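Local coordinates for protein UL37 (Suid herpesvirus 1, PDB 4K70) that is an inner tegument protein of the herpesvirus particle, probably acting in the control of viral trafficking, this chain being its N-terminal half, at residues V198-M201 against Q202-G205; E233-A236 against E237-A241. All blocks are in the same frame, centred on the assembly; numbering follows the deposited sequence.

Interaction 1: V198-M201 against Q202-G205; sequences VRQM and QNEG. With NA (sodium ion), chain N; NA (sodium ion), chain T.
Val198 and Gln202 run alongside each other, one turn apart where helix 191-201 ends. The methyl CG1 of Val198 rests against the Gln202 amide. Val198 CG1 is anti to the backbone N (chi1 178°) and the Gln202 chain runs extended beyond CG. In this arrangement Val198 CG1 comes about equally near Gln202 CD and OE1, at 3.6 Å each, and NE2, at 3.7 Å. The same amide is held from beyond the turn, since Gln202 NE2 is hydrogen-bonded to Gln234 OE1 of helix 229-240. The backbone closes the same turn: Gln202 N donates to Val198 O at 3.0 Å. Gln202 is the first residue to leave helical geometry. Asn203 N then bonds to Gln200 O at 3.1 Å, three residues back, with the donor above the carbonyl plane.

Gln200 and Asn203 also run alongside each other, their amide planes turned 48° apart. Gln200 bends at chi2, and its amide reaches a sodium ion. Asn203 OD1 accepts from Gly205 N at 3.0 Å, an Asx turn that steadies the Asn203 amide and folds the chain just past the helix. Glu204 O binds another sodium ion at 2.4 Å.

The buried residues face neighbouring helices. Val198 packs on Leu148 of helix 144-149 and Ile218 of helix 208-223. Met201 lies between those two helices and helix 229-240, where it touches Leu231.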
loop_
_atom_site.group_PDB
_atom_site.type_symbol
_atom_site.label_atom_id
_atom_site.label_comp_id
_atom_site.label_asym_id
_atom_site.label_seq_id
_atom_site.Cartn_x
_atom_site.Cartn_y
_atom_site.Cartn_z
ATOM N N VAL A 198 9.216 8.488 16.494
ATOM C CA VAL A 198 8.709 9.220 17.649
ATOM C C VAL A 198 8.900 8.424 18.931
ATOM O O VAL A 198 9.308 8.974 19.951
ATOM C CB VAL A 198 7.220 9.613 17.481
ATOM C CG1 VAL A 198 6.709 10.329 18.729
ATOM C CG2 VAL A 198 7.047 10.497 16.261
ATOM N N ARG A 199 8.618 7.126 18.888
ATOM C CA ARG A 199 8.824 6.310 20.074
ATOM C C ARG A 199 10.259 6.354 20.586
ATOM O O ARG A 199 10.480 6.377 21.798
ATOM C CB ARG A 199 8.356 4.878 19.843
ATOM C CG ARG A 199 6.850 4.811 19.795
ATOM C CD ARG A 199 6.297 3.436 20.088
ATOM N NE ARG A 199 4.843 3.517 20.209
ATOM C CZ ARG A 199 4.034 2.464 20.282
ATOM N NH1 ARG A 199 4.538 1.236 20.245
ATOM N NH2 ARG A 199 2.720 2.643 20.390
ATOM N N GLN A 200 11.230 6.387 19.673
ATOM C CA GLN A 200 12.642 6.476 20.064
ATOM C C GLN A 200 12.984 7.860 20.603
ATOM O O GLN A 200 13.710 7.991 21.583
ATOM C CB GLN A 200 13.558 6.151 18.880
ATOM C CG GLN A 200 13.418 4.725 18.354
ATOM C CD GLN A 200 13.751 3.689 19.407
ATOM O OE1 GLN A 200 13.046 3.548 20.403
ATOM N NE2 GLN A 200 14.839 2.962 19.194
ATOM N N MET A 201 12.476 8.898 19.946
ATOM C CA MET A 201 12.694 10.257 20.422
ATOM C C MET A 201 12.177 10.440 21.853
ATOM O O MET A 201 12.745 11.195 22.638
ATOM C CB MET A 201 12.021 11.262 19.495
ATOM C CG MET A 201 12.159 12.706 19.946
ATOM S SD MET A 201 11.394 13.877 18.796
ATOM C CE MET A 201 9.645 13.513 18.998
ATOM N N GLN A 202 11.103 9.739 22.184
ATOM C CA GLN A 202 10.449 9.891 23.483
ATOM C C GLN A 202 10.841 8.780 24.453
ATOM O O GLN A 202 10.246 8.634 25.526
ATOM C CB GLN A 202 8.930 9.944 23.290
ATOM C CG GLN A 202 8.530 11.116 22.414
ATOM C CD GLN A 202 7.034 11.241 22.158
ATOM O OE1 GLN A 202 6.266 10.292 22.319
ATOM N NE2 GLN A 202 6.623 12.425 21.730
ATOM N N ASN A 203 11.848 8.002 24.067
ATOM C CA ASN A 203 12.304 6.886 24.877
ATOM C C ASN A 203 13.323 7.337 25.930
ATOM O O ASN A 203 14.502 7.567 25.620
ATOM C CB ASN A 203 12.879 5.792 23.976
ATOM C CG ASN A 203 13.238 4.537 24.739
ATOM O OD1 ASN A 203 13.317 4.547 25.966
ATOM N ND2 ASN A 203 13.477 3.449 24.014
ATOM N N GLU A 204 12.857 7.430 27.175
ATOM C CA GLU A 204 13.626 7.991 28.282
ATOM C C GLU A 204 14.816 7.133 28.662
ATOM O O GLU A 204 15.664 7.557 29.447
ATOM C CB GLU A 204 12.735 8.177 29.517
ATOM C CG GLU A 204 11.602 9.177 29.343
ATOM C CD GLU A 204 12.072 10.622 29.372
ATOM O OE1 GLU A 204 13.267 10.870 29.658
ATOM O OE2 GLU A 204 11.241 11.518 29.106
ATOM N N GLY A 205 14.867 5.921 28.121
ATOM C CA GLY A 205 15.973 5.015 28.372
ATOM C C GLY A 205 17.070 5.168 27.333
ATOM O O GLY A 205 18.067 4.453 27.348
HETATM NA NA NA N . 16.396 9.546 30.476
HETATM NA NA NA T . 16.900 3.102 20.041
HETATM O O HOH W 1 17.881 0.965 20.799
#

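Interaction 2: E233-A236 against E237-A241; sequences EQFA and EAARA
Phe235 lays one ring face under the methyl group of Ala239, four residues on. This is an i to i+4 CH-pi contact along an alpha-helix, here helix 229-240. Ala239 CB stands 4.2 Å from the centroid of the Phe235 ring and 21° off the ring normal. It lies over the face, offset toward the rim, nearest Phe235 CE2 at 3.9 Å. A chi1 of 173° sets Phe235 CG opposite the backbone N and lays the ring along the next turn.

The same two residues are joined through the backbone. Ala239 N donates to Phe235 O at 2.7 Å. Glu237 N to Glu233 O and Arg240 N to Ala236 O are further bonds of the helical ladder, while Ala238 N to Gln234 O is weak at 3.3 Å. Phe235 and Ala238 are buried. Phe235 packs on Ala212, Ala215 and Leu216 of helix 208-223, and also meets Leu269 of helix 260-271, which Ala239 touches too. Glu233, Glu237 and Arg240 are exposed.

Ala241 N donates to Ala238 O at 3.0 Å, while its bond to Glu237 O is weak.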
loop_
_atom_site.group_PDB
_atom_site.type_symbol
_atom_site.label_atom_id
_atom_site.label_comp_id
_atom_site.label_asym_id
_atom_site.label_seq_id
_atom_site.Cartn_x
_atom_site.Cartn_y
_atom_site.Cartn_z
ATOM N N GLU A 233 10.250 21.465 20.714
ATOM C CA GLU A 233 10.558 21.393 22.143
ATOM C C GLU A 233 11.312 20.122 22.495
ATOM O O GLU A 233 12.167 20.106 23.383
ATOM C CB GLU A 233 9.278 21.405 22.979
ATOM C CG GLU A 233 8.397 22.615 22.790
ATOM C CD GLU A 233 7.068 22.443 23.499
ATOM O OE1 GLU A 233 6.111 23.181 23.176
ATOM O OE2 GLU A 233 6.988 21.555 24.376
ATOM N N GLN A 234 10.969 19.036 21.829
ATOM C CA GLN A 234 11.570 17.765 22.187
ATOM C C GLN A 234 12.997 17.664 21.673
ATOM O O GLN A 234 13.853 17.097 22.341
ATOM C CB GLN A 234 10.720 16.600 21.700
ATOM C CG GLN A 234 9.623 16.218 22.667
ATOM C CD GLN A 234 8.696 15.175 22.090
ATOM O OE1 GLN A 234 8.518 14.105 22.661
ATOM N NE2 GLN A 234 8.098 15.484 20.945
ATOM N N PHE A 235 13.263 18.215 20.497
ATOM C CA PHE A 235 14.648 18.280 20.052
ATOM C C PHE A 235 15.498 19.159 20.969
ATOM O O PHE A 235 16.607 18.780 21.355
ATOM C CB PHE A 235 14.776 18.779 18.621
ATOM C CG PHE A 235 16.201 19.019 18.214
ATOM C CD1 PHE A 235 17.023 17.959 17.879
ATOM C CD2 PHE A 235 16.728 20.304 18.201
ATOM C CE1 PHE A 235 18.347 18.176 17.521
ATOM C CE2 PHE A 235 18.045 20.525 17.846
ATOM C CZ PHE A 235 18.855 19.460 17.502
ATOM N N ALA A 236 14.978 20.336 21.310
ATOM C CA ALA A 236 15.711 21.294 22.134
ATOM C C ALA A 236 16.105 20.718 23.494
ATOM O O ALA A 236 17.234 20.887 23.944
ATOM C CB ALA A 236 14.903 22.576 22.301
ATOM N N GLU A 237 15.178 20.017 24.132
ATOM C CA GLU A 237 15.429 19.427 25.435
ATOM C C GLU A 237 16.546 18.391 25.340
ATOM O O GLU A 237 17.417 18.301 26.215
ATOM C CB GLU A 237 14.147 18.772 25.965
ATOM C CG GLU A 237 14.362 17.854 27.158
ATOM C CD GLU A 237 13.076 17.180 27.612
ATOM O OE1 GLU A 237 12.022 17.850 27.611
ATOM O OE2 GLU A 237 13.118 15.981 27.968
ATOM N N ALA A 238 16.523 17.607 24.270
ATOM C CA ALA A 238 17.512 16.549 24.113
ATOM C C ALA A 238 18.851 17.159 23.736
ATOM O O ALA A 238 19.894 16.747 24.248
ATOM C CB ALA A 238 17.061 15.534 23.078
ATOM N N ALA A 239 18.812 18.151 22.846
ATOM C CA ALA A 239 20.020 18.834 22.403
ATOM C C ALA A 239 20.744 19.440 23.595
ATOM O O ALA A 239 21.957 19.294 23.741
ATOM C CB ALA A 239 19.689 19.909 21.372
ATOM N N ARG A 240 19.990 20.100 24.462
ATOM C CA ARG A 240 20.567 20.717 25.644
ATOM C C ARG A 240 21.235 19.708 26.594
ATOM O O ARG A 240 22.087 20.080 27.401
ATOM C CB ARG A 240 19.497 21.503 26.391
ATOM C CG ARG A 240 20.043 22.305 27.546
ATOM C CD ARG A 240 18.928 22.715 28.482
ATOM N NE ARG A 240 18.218 23.883 27.984
ATOM C CZ ARG A 240 18.390 25.112 28.456
ATOM N NH1 ARG A 240 19.247 25.338 29.447
ATOM N NH2 ARG A 240 17.697 26.112 27.941
ATOM N N ALA A 241 20.858 18.437 26.508
ATOM C CA ALA A 241 21.409 17.442 27.421
ATOM C C ALA A 241 22.519 16.610 26.800
ATOM O O ALA A 241 23.041 15.704 27.437
ATOM C CB ALA A 241 20.315 16.535 27.957
#

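Interactions 1 and 2 follow one another in the chain, with helix 208-223 between them, and their centres are 12 Å apart. They touch directly. Gln202 NE2 probably donates a hydrogen bond to Gln234 OE1 at 2.7 Å. Met201 CE packs on Gln234 NE2 at 3.2 Å. Gln234 thus ties the end of helix 191-201 to helix 229-240. Both contacts also share helix 208-223: Met201 and Phe235 each touch Ala215. The Glu204 carboxylate adds a salt bridge to Arg211 of that helix. The calcium sites lie away from both contacts. Sodium ions are bound at interaction 1, and the Glu237 side chain is about 8 Å from the one that Glu204 O binds.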